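Local coordinates for Lin1840 protein (PDB 4ZOC), which probably hydrolyses terminal, non-reducing beta-D-glucosyl residues to release beta-D-glucose, as a family 3 glycoside hydrolase that takes part in beta-1,2-glucan metabolism, at residues D51-N56 with C306-L311; I19-Q24 with L330-L335; A289-M294 with K312-E317. The protein carries 2 engineered substitutions. All coordinates share one frame; numbering follows the deposited sequence.

Contact 1 (D51-N56 with C306-L311); sequences DAHTEN and CYIHEL
The backbones of 51-56 and 306-311 come closest at H53 and I308, whose CA atoms are 7.6 Å apart. H53 carries the contact from its side. Its CB points toward the other helix, and chi1 of -64° leaves the ring anti to its own carbonyl carbon. CD2 of the H53 ring meets CG1 of I308 at 3.3 Å, a close fit. CD1 of I308 lies a little farther along and also touches CD2 of H53, at 3.6 Å. I308 brings this branch forward because CG1 stands anti to the backbone N (chi1 -157°). The other branch, CG2, lies over one face of the H309 ring. I308 therefore touches both imidazoles.

The two histidines meet through their CE1 atoms, 3.8 Å apart. Their planes are inclined at 73°, and H53 CE1 sits at the edge of the H309 ring. No direct hydrogen bond joins the segments. Two waters lie between them, but each reaches NE2 of H53 only weakly. One donates to the backbone O of I308 at 2.7 Å, and the other is held by ND1 of H309 at 2.6 Å. ND1 of H53 bonds T50 N, and NE2 of H309 bonds M47 O, so H53 is tied to the residue before its own helix, and H309 to the end of helix 37-47.

This is packing in the TIM-barrel domain, away from the sugar and magnesium sites. The short helix 51-54 lies against helix 306-316. I308 also touches A20 of helix 15-21 and L23 of strand 23-25.

Contact 2 (I19-Q24 with L330-L335); sequences IAQCLQ and LRMLNL
Q21 lies against M332 and L333 where the first strand of the TIM barrel begins. Segment 19-24 runs from the end of helix 15-21 into strand 23-25. Segment 330-335 belongs to helix 322-338, which comes after strand 301-302 and helix 306-316. The contact thus joins the start and the end of the barrel sequence.

The Q21 side chain can be followed outward. CB points toward the helix. CG of Q21 stands anti to the backbone N (chi1 -172°) and comes to 4.1 Å from CB of M332. The chain then bends at chi2, 58°, which brings the amide across L333. CD of Q21 lies 3.9 Å from CD1 of L333. At the tip, OE1 of Q21 is 3.6 Å from CD1 of L333. OE1 also accepts a hydrogen bond from NZ of K336, one turn beyond M332. This buried oxygen therefore has a polar partner, although its neighbours across the contact are carbons.

L333 also packs on V6 and V10 of helix 3-12, and it shares I84 with Q21. M332 reaches V266 of strand 266-268. Strand 23-25 is paired through its backbone with E301 and M303 on one side and with G58 and S59 on the other. The M332 chain is bent at chi2 and chi3, and its terminal methyl CE meets the backbone O of Q21 at 3.4 Å.

Contact 3 (A289-M294 with K312-E317); sequences AAQFSM and KGLIEE
L314 meets A290 and Q291 with its two methyl groups. Its CB points toward the other helix, and CG lies anti to its own carbonyl carbon (chi1 -73°). CD1 of L314 is 3.9 Å from CB of A290 and 3.7 Å from the backbone N of Q291, so it rests on the helix backbone itself. CD2 of L314 turns to the Q291 side chain and touches OE1 of Q291 at 3.8 Å. CB of Q291 is near both methyls. The contact is van der Waals packing, and no hydrogen bond crosses it.

Around these groups, further bonds hold the two helices. The Q291 chain is extended, with CG anti to the backbone N (chi1 -177°), and crosses L314 at about a right angle. Its NE2 is hydrogen-bonded to OE2 of E295, one turn on, which holds the amide end. Within helix 286-295, S293 OG donates to A289 O at 2.9 Å. S293 N bonds A289 O as well, at 3.0 Å, and the two donors approach from opposite faces of the carbonyl plane. On the other segment, E317 OE1 forms salt bridges with K319 and with K287. The second ties the end of 312-317 back to helix 286-295.

Here two helices on the outside of the TIM barrel pack together, with strand 301-302 between them in the chain. Y307, earlier in helix 306-316, continues the packing along A290, S293 and M294. I315 packs on helix 322-338, and K312 and I315 reach helix 15-21.

All three contacts lie in the TIM-barrel domain, on the same side of the chain's centre. Contacts 1 and 2 have centres about 12 Å apart, contacts 1 and 3 about 13 Å, and contacts 2 and 3 about 16 Å. Contacts 1 and 3 share helix 306-316. Helix 322-338 of contact 2 follows it in the chain. Contact 2 closes the longest loop, and contacts 1 and 3 are nested inside it. The segments of contacts 1 and 3 alternate along the chain. I19 touches both I308 and K312, so helix 15-21 adjoins all three. Contacts 1 and 2 join early parts of the domain to late ones, and contact 3 joins two late helices to each other.

Contact 1 (D51-N56 with C306-L311)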
loop_
_atom_site.group_PDB
_atom_site.type_symbol
_atom_site.label_atom_id
_atom_site.label_comp_id
_atom_site.label_asym_id
_atom_site.label_seq_id
_atom_site.Cartn_x
_atom_site.Cartn_y
_atom_site.Cartn_z
ATOM N N ASP A 51 -11.343 16.200 42.789
ATOM C CA ASP A 51 -11.745 17.566 42.592
ATOM C C ASP A 51 -10.599 18.477 42.262
ATOM O O ASP A 51 -10.729 19.483 41.537
ATOM C CB ASP A 51 -12.440 18.096 43.852
ATOM C CG ASP A 51 -13.831 17.594 43.980
ATOM O OD1 ASP A 51 -14.407 17.176 42.972
ATOM O OD2 ASP A 51 -14.393 17.648 45.099
ATOM N N ALA A 52 -9.475 18.203 42.875
ATOM C CA ALA A 52 -8.325 19.000 42.595
ATOM C C ALA A 52 -7.943 18.924 41.090
ATOM O O ALA A 52 -7.417 19.884 40.521
ATOM C CB ALA A 52 -7.163 18.589 43.499
ATOM N N HIS A 53 -8.206 17.817 40.442
ATOM C CA HIS A 53 -7.935 17.704 38.982
ATOM C C HIS A 53 -9.018 18.436 38.193
ATOM O O HIS A 53 -8.714 19.241 37.339
ATOM C CB HIS A 53 -7.896 16.240 38.532
ATOM C CG HIS A 53 -6.781 15.461 39.159
ATOM N ND1 HIS A 53 -6.957 14.193 39.654
ATOM C CD2 HIS A 53 -5.490 15.765 39.357
ATOM C CE1 HIS A 53 -5.823 13.754 40.166
ATOM N NE2 HIS A 53 -4.911 14.691 39.983
ATOM N N THR A 54 -10.283 18.168 38.486
ATOM C CA THR A 54 -11.346 18.705 37.682
ATOM C C THR A 54 -11.545 20.215 37.838
ATOM O O THR A 54 -11.845 20.909 36.871
ATOM C CB THR A 54 -12.641 17.884 37.821
ATOM O OG1 THR A 54 -13.191 18.015 39.135
ATOM C CG2 THR A 54 -12.371 16.432 37.519
ATOM N N GLU A 55 -11.269 20.742 39.020
ATOM C CA GLU A 55 -11.397 22.149 39.263
ATOM C C GLU A 55 -10.257 22.906 38.641
ATOM O O GLU A 55 -10.299 24.124 38.592
ATOM C CB GLU A 55 -11.429 22.429 40.750
ATOM C CG GLU A 55 -12.689 21.794 41.385
ATOM C CD GLU A 55 -12.751 21.962 42.867
ATOM O OE1 GLU A 55 -13.763 21.544 43.384
ATOM O OE2 GLU A 55 -11.789 22.495 43.485
ATOM N N ASN A 56 -9.219 22.185 38.178
ATOM C CA ASN A 56 -8.067 22.816 37.493
ATOM C C ASN A 56 -7.786 22.332 36.031
ATOM O O ASN A 56 -6.835 22.774 35.406
ATOM C CB ASN A 56 -6.809 22.650 38.342
ATOM C CG ASN A 56 -6.966 23.373 39.650
ATOM O OD1 ASN A 56 -7.004 24.607 39.695
ATOM N ND2 ASN A 56 -7.211 22.630 40.644
ATOM N N CYS A 306 -2.012 10.370 31.626
ATOM C CA CYS A 306 -0.619 10.315 31.769
ATOM C C CYS A 306 -0.049 11.604 32.360
ATOM O O CYS A 306 0.718 11.547 33.325
ATOM C CB CYS A 306 0.108 10.026 30.413
ATOM S SG CYS A 306 -0.496 8.520 29.650
ATOM N N TYR A 307 -0.383 12.758 31.773
ATOM C CA TYR A 307 0.095 14.022 32.311
ATOM C C TYR A 307 -0.298 14.216 33.744
ATOM O O TYR A 307 0.572 14.468 34.633
ATOM C CB TYR A 307 -0.349 15.233 31.489
ATOM C CG TYR A 307 0.400 15.449 30.138
ATOM C CD1 TYR A 307 1.535 14.692 29.767
ATOM C CD2 TYR A 307 -0.060 16.403 29.236
ATOM C CE1 TYR A 307 2.194 14.941 28.595
ATOM C CE2 TYR A 307 0.612 16.667 28.066
ATOM C CZ TYR A 307 1.727 15.890 27.715
ATOM O OH TYR A 307 2.429 16.157 26.593
ATOM N N ILE A 308 -1.603 14.106 33.977
ATOM C CA ILE A 308 -2.145 14.408 35.307
ATOM C C ILE A 308 -1.478 13.579 36.429
ATOM O O ILE A 308 -1.123 14.114 37.483
ATOM C CB ILE A 308 -3.683 14.401 35.231
ATOM C CG1 ILE A 308 -4.270 15.239 36.368
ATOM C CG2 ILE A 308 -4.275 13.019 35.238
ATOM C CD1 ILE A 308 -4.385 16.706 36.039
ATOM N N HIS A 309 -1.260 12.290 36.184
ATOM C CA HIS A 309 -0.702 11.404 37.201
ATOM C C HIS A 309 0.836 11.349 37.230
ATOM O O HIS A 309 1.410 11.053 38.291
ATOM C CB HIS A 309 -1.321 10.007 37.092
ATOM C CG HIS A 309 -2.780 9.967 37.422
ATOM N ND1 HIS A 309 -3.347 10.755 38.398
ATOM C CD2 HIS A 309 -3.799 9.252 36.881
ATOM C CE1 HIS A 309 -4.658 10.549 38.427
ATOM N NE2 HIS A 309 -4.954 9.632 37.524
ATOM N N GLU A 310 1.509 11.700 36.146
ATOM C CA GLU A 310 3.000 11.509 36.052
ATOM C C GLU A 310 3.919 12.746 35.939
ATOM O O GLU A 310 5.153 12.659 36.246
ATOM C CB GLU A 310 3.372 10.591 34.859
ATOM C CG GLU A 310 2.606 9.298 34.856
ATOM C CD GLU A 310 3.058 8.304 35.890
ATOM O OE1 GLU A 310 4.096 8.505 36.577
ATOM O OE2 GLU A 310 2.376 7.251 35.999
ATOM N N LEU A 311 3.388 13.888 35.498
ATOM C CA LEU A 311 4.244 15.081 35.249
ATOM C C LEU A 311 4.884 15.545 36.529
ATOM O O LEU A 311 6.037 15.954 36.507
ATOM C CB LEU A 311 3.471 16.223 34.614
ATOM C CG LEU A 311 3.144 16.097 33.114
ATOM C CD1 LEU A 311 2.539 17.381 32.626
ATOM C CD2 LEU A 311 4.386 15.838 32.290
HETATM O O HOH W 1 -1.873 16.040 39.270
HETATM O O HOH W 2 -2.590 12.312 40.400
#

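Contact 2 (I19-Q24 with L330-L335)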
loop_
_atom_site.group_PDB
_atom_site.type_symbol
_atom_site.label_atom_id
_atom_site.label_comp_id
_atom_site.label_asym_id
_atom_site.label_seq_id
_atom_site.Cartn_x
_atom_site.Cartn_y
_atom_site.Cartn_z
ATOM N N ILE A 19 -0.038 21.445 35.686
ATOM C CA ILE A 19 -0.207 20.091 35.152
ATOM C C ILE A 19 -1.677 19.866 34.685
ATOM O O ILE A 19 -1.915 19.422 33.548
ATOM C CB ILE A 19 0.220 19.016 36.198
ATOM C CG1 ILE A 19 1.766 19.035 36.512
ATOM C CG2 ILE A 19 -0.300 17.610 35.795
ATOM C CD1 ILE A 19 2.153 18.124 37.676
ATOM N N ALA A 20 -2.666 20.194 35.517
ATOM C CA ALA A 20 -4.052 19.972 35.155
ATOM C C ALA A 20 -4.535 20.836 34.013
ATOM O O ALA A 20 -5.487 20.438 33.286
ATOM C CB ALA A 20 -4.942 20.161 36.394
ATOM N N GLN A 21 -3.913 22.015 33.836
ATOM C CA GLN A 21 -4.246 22.895 32.727
ATOM C C GLN A 21 -4.062 22.107 31.404
ATOM O O GLN A 21 -4.688 22.446 30.429
ATOM C CB GLN A 21 -3.346 24.199 32.715
ATOM C CG GLN A 21 -3.745 25.259 31.713
ATOM C CD GLN A 21 -5.138 25.810 31.813
ATOM O OE1 GLN A 21 -5.665 26.319 30.823
ATOM N NE2 GLN A 21 -5.699 25.850 33.024
ATOM N N CYS A 22 -3.200 21.092 31.388
ATOM C CA CYS A 22 -2.902 20.292 30.212
ATOM C C CYS A 22 -3.787 19.044 30.037
ATOM O O CYS A 22 -3.427 18.159 29.252
ATOM C CB CYS A 22 -1.413 19.861 30.206
ATOM S SG CYS A 22 -0.292 21.283 30.209
ATOM N N LEU A 23 -4.930 19.004 30.741
ATOM C CA LEU A 23 -5.900 17.940 30.676
ATOM C C LEU A 23 -7.253 18.424 30.096
ATOM O O LEU A 23 -7.779 19.472 30.470
ATOM C CB LEU A 23 -6.117 17.388 32.039
ATOM C CG LEU A 23 -7.195 16.320 32.160
ATOM C CD1 LEU A 23 -6.791 15.018 31.533
ATOM C CD2 LEU A 23 -7.512 16.166 33.611
ATOM N N GLN A 24 -7.791 17.635 29.184
ATOM C CA GLN A 24 -9.133 17.831 28.638
ATOM C C GLN A 24 -10.049 16.674 29.004
ATOM O O GLN A 24 -9.680 15.496 28.850
ATOM C CB GLN A 24 -9.083 18.005 27.099
ATOM C CG GLN A 24 -10.392 18.373 26.466
ATOM C CD GLN A 24 -10.227 18.480 24.990
ATOM O OE1 GLN A 24 -9.927 17.462 24.297
ATOM N NE2 GLN A 24 -10.364 19.698 24.466
ATOM N N LEU A 330 1.407 28.371 28.878
ATOM C CA LEU A 330 1.342 29.645 28.233
ATOM C C LEU A 330 0.582 29.520 26.911
ATOM O O LEU A 330 -0.241 30.357 26.586
ATOM C CB LEU A 330 2.718 30.212 27.974
ATOM C CG LEU A 330 2.723 31.601 27.323
ATOM C CD1 LEU A 330 1.888 32.646 28.051
ATOM C CD2 LEU A 330 4.170 32.055 27.184
ATOM N N ARG A 331 0.857 28.469 26.130
ATOM C CA ARG A 331 0.035 28.297 24.928
ATOM C C ARG A 331 -1.511 28.151 25.175
ATOM O O ARG A 331 -2.349 28.784 24.458
ATOM C CB ARG A 331 0.628 27.183 24.050
ATOM C CG ARG A 331 1.958 27.582 23.435
ATOM C CD ARG A 331 2.485 26.602 22.353
ATOM N NE ARG A 331 2.940 25.355 22.911
ATOM C CZ ARG A 331 4.193 25.057 23.269
ATOM N NH1 ARG A 331 4.481 23.855 23.754
ATOM N NH2 ARG A 331 5.160 25.941 23.099
ATOM N N MET A 332 -1.862 27.393 26.194
ATOM C CA MET A 332 -3.265 27.188 26.601
ATOM C C MET A 332 -3.884 28.544 26.999
ATOM O O MET A 332 -4.976 28.918 26.598
ATOM C CB MET A 332 -3.337 26.158 27.738
ATOM C CG MET A 332 -3.221 24.677 27.313
ATOM S SD MET A 332 -4.694 24.190 26.343
ATOM C CE MET A 332 -5.905 24.084 27.693
ATOM N N LEU A 333 -3.154 29.292 27.835
ATOM C CA LEU A 333 -3.688 30.567 28.297
ATOM C C LEU A 333 -3.794 31.545 27.118
ATOM O O LEU A 333 -4.809 32.270 27.024
ATOM C CB LEU A 333 -2.810 31.124 29.388
ATOM C CG LEU A 333 -3.061 30.654 30.813
ATOM C CD1 LEU A 333 -3.811 29.392 31.074
ATOM C CD2 LEU A 333 -1.844 30.877 31.712
ATOM N N ASN A 334 -2.811 31.541 26.194
ATOM C CA ASN A 334 -2.838 32.411 24.983
ATOM C C ASN A 334 -4.065 32.084 24.112
ATOM O O ASN A 334 -4.719 32.972 23.707
ATOM C CB ASN A 334 -1.584 32.289 24.079
ATOM C CG ASN A 334 -0.401 33.102 24.588
ATOM O OD1 ASN A 334 -0.561 33.967 25.429
ATOM N ND2 ASN A 334 0.783 32.771 24.127
ATOM N N LEU A 335 -4.388 30.801 23.897
ATOM C CA LEU A 335 -5.649 30.419 23.221
ATOM C C LEU A 335 -6.867 31.009 23.909
ATOM O O LEU A 335 -7.773 31.566 23.248
ATOM C CB LEU A 335 -5.749 28.911 23.124
ATOM C CG LEU A 335 -7.078 28.357 22.578
ATOM C CD1 LEU A 335 -7.374 28.862 21.187
ATOM C CD2 LEU A 335 -7.097 26.831 22.625
#

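Contact 3 (A289-M294 with K312-E317)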
loop_
_atom_site.group_PDB
_atom_site.type_symbol
_atom_site.label_atom_id
_atom_site.label_comp_id
_atom_site.label_asym_id
_atom_site.label_seq_id
_atom_site.Cartn_x
_atom_site.Cartn_y
_atom_site.Cartn_z
ATOM N N ALA A 289 5.162 7.723 28.541
ATOM C CA ALA A 289 4.197 8.338 27.623
ATOM C C ALA A 289 4.087 9.845 27.868
ATOM O O ALA A 289 4.200 10.671 26.945
ATOM C CB ALA A 289 2.834 7.687 27.762
ATOM N N ALA A 290 3.969 10.214 29.152
ATOM C CA ALA A 290 3.966 11.624 29.568
ATOM C C ALA A 290 5.255 12.327 29.212
ATOM O O ALA A 290 5.283 13.417 28.648
ATOM C CB ALA A 290 3.712 11.688 31.098
ATOM N N GLN A 291 6.368 11.724 29.564
ATOM C CA GLN A 291 7.636 12.384 29.278
ATOM C C GLN A 291 7.823 12.634 27.788
ATOM O O GLN A 291 8.165 13.705 27.376
ATOM C CB GLN A 291 8.803 11.539 29.792
ATOM C CG GLN A 291 10.150 12.188 29.604
ATOM C CD GLN A 291 11.308 11.268 29.981
ATOM O OE1 GLN A 291 11.192 10.335 30.787
ATOM N NE2 GLN A 291 12.453 11.565 29.417
ATOM N N PHE A 292 7.644 11.588 26.981
ATOM C CA PHE A 292 7.970 11.699 25.539
ATOM C C PHE A 292 6.954 12.617 24.831
ATOM O O PHE A 292 7.310 13.387 23.994
ATOM C CB PHE A 292 8.015 10.301 24.893
ATOM C CG PHE A 292 8.960 9.331 25.561
ATOM C CD1 PHE A 292 10.087 9.787 26.246
ATOM C CD2 PHE A 292 8.763 7.975 25.438
ATOM C CE1 PHE A 292 10.952 8.862 26.831
ATOM C CE2 PHE A 292 9.655 7.051 26.000
ATOM C CZ PHE A 292 10.725 7.522 26.695
ATOM N N SER A 293 5.696 12.594 25.272
ATOM C CA SER A 293 4.690 13.497 24.707
ATOM C C SER A 293 4.974 14.932 25.037
ATOM O O SER A 293 4.860 15.755 24.190
ATOM C CB SER A 293 3.253 13.071 25.095
ATOM O OG SER A 293 3.003 11.769 24.549
ATOM N N MET A 294 5.370 15.235 26.277
ATOM C CA MET A 294 5.704 16.630 26.571
ATOM C C MET A 294 7.004 17.086 25.865
ATOM O O MET A 294 7.104 18.221 25.400
ATOM C CB MET A 294 5.766 16.921 28.078
ATOM C CG MET A 294 5.869 18.411 28.332
ATOM S SD MET A 294 4.994 18.978 29.787
ATOM C CE MET A 294 3.391 19.280 29.075
ATOM N N LYS A 312 4.163 15.462 37.648
ATOM C CA LYS A 312 4.776 15.980 38.864
ATOM C C LYS A 312 6.028 15.172 39.222
ATOM O O LYS A 312 7.073 15.750 39.376
ATOM C CB LYS A 312 3.780 16.110 40.019
ATOM C CG LYS A 312 4.418 16.811 41.236
ATOM C CD LYS A 312 4.399 15.857 42.385
ATOM C CE LYS A 312 2.981 15.714 42.905
ATOM N NZ LYS A 312 3.107 15.324 44.321
ATOM N N GLY A 313 5.943 13.849 39.286
ATOM C CA GLY A 313 7.146 13.016 39.520
ATOM C C GLY A 313 8.317 13.251 38.520
ATOM O O GLY A 313 9.487 13.299 38.918
ATOM N N LEU A 314 8.013 13.345 37.209
ATOM C CA LEU A 314 9.019 13.600 36.198
ATOM C C LEU A 314 9.761 14.894 36.433
ATOM O O LEU A 314 10.983 14.976 36.263
ATOM C CB LEU A 314 8.398 13.667 34.789
ATOM C CG LEU A 314 7.960 12.299 34.253
ATOM C CD1 LEU A 314 6.931 12.443 33.107
ATOM C CD2 LEU A 314 9.106 11.410 33.755
ATOM N N ILE A 315 9.022 15.935 36.791
ATOM C CA ILE A 315 9.638 17.277 36.994
ATOM C C ILE A 315 10.432 17.302 38.295
ATOM O O ILE A 315 11.575 17.763 38.295
ATOM C CB ILE A 315 8.570 18.363 36.938
ATOM C CG1 ILE A 315 8.126 18.524 35.508
ATOM C CG2 ILE A 315 9.049 19.720 37.425
ATOM C CD1 ILE A 315 6.844 19.295 35.411
ATOM N N GLU A 316 9.842 16.774 39.371
ATOM C CA GLU A 316 10.536 16.677 40.686
ATOM C C GLU A 316 11.812 15.854 40.553
ATOM O O GLU A 316 12.831 16.207 41.149
ATOM C CB GLU A 316 9.639 16.042 41.750
ATOM C CG GLU A 316 8.535 16.995 42.143
ATOM C CD GLU A 316 7.663 16.481 43.252
ATOM O OE1 GLU A 316 7.595 15.241 43.444
ATOM O OE2 GLU A 316 7.006 17.347 43.888
ATOM N N GLU A 317 11.770 14.764 39.795
ATOM C CA GLU A 317 12.951 13.914 39.643
ATOM C C GLU A 317 13.995 14.477 38.652
ATOM O O GLU A 317 15.031 13.869 38.490
ATOM C CB GLU A 317 12.580 12.455 39.266
ATOM C CG GLU A 317 11.692 11.756 40.240
ATOM C CD GLU A 317 10.963 10.588 39.625
ATOM O OE1 GLU A 317 11.325 10.175 38.491
ATOM O OE2 GLU A 317 10.025 10.072 40.282
#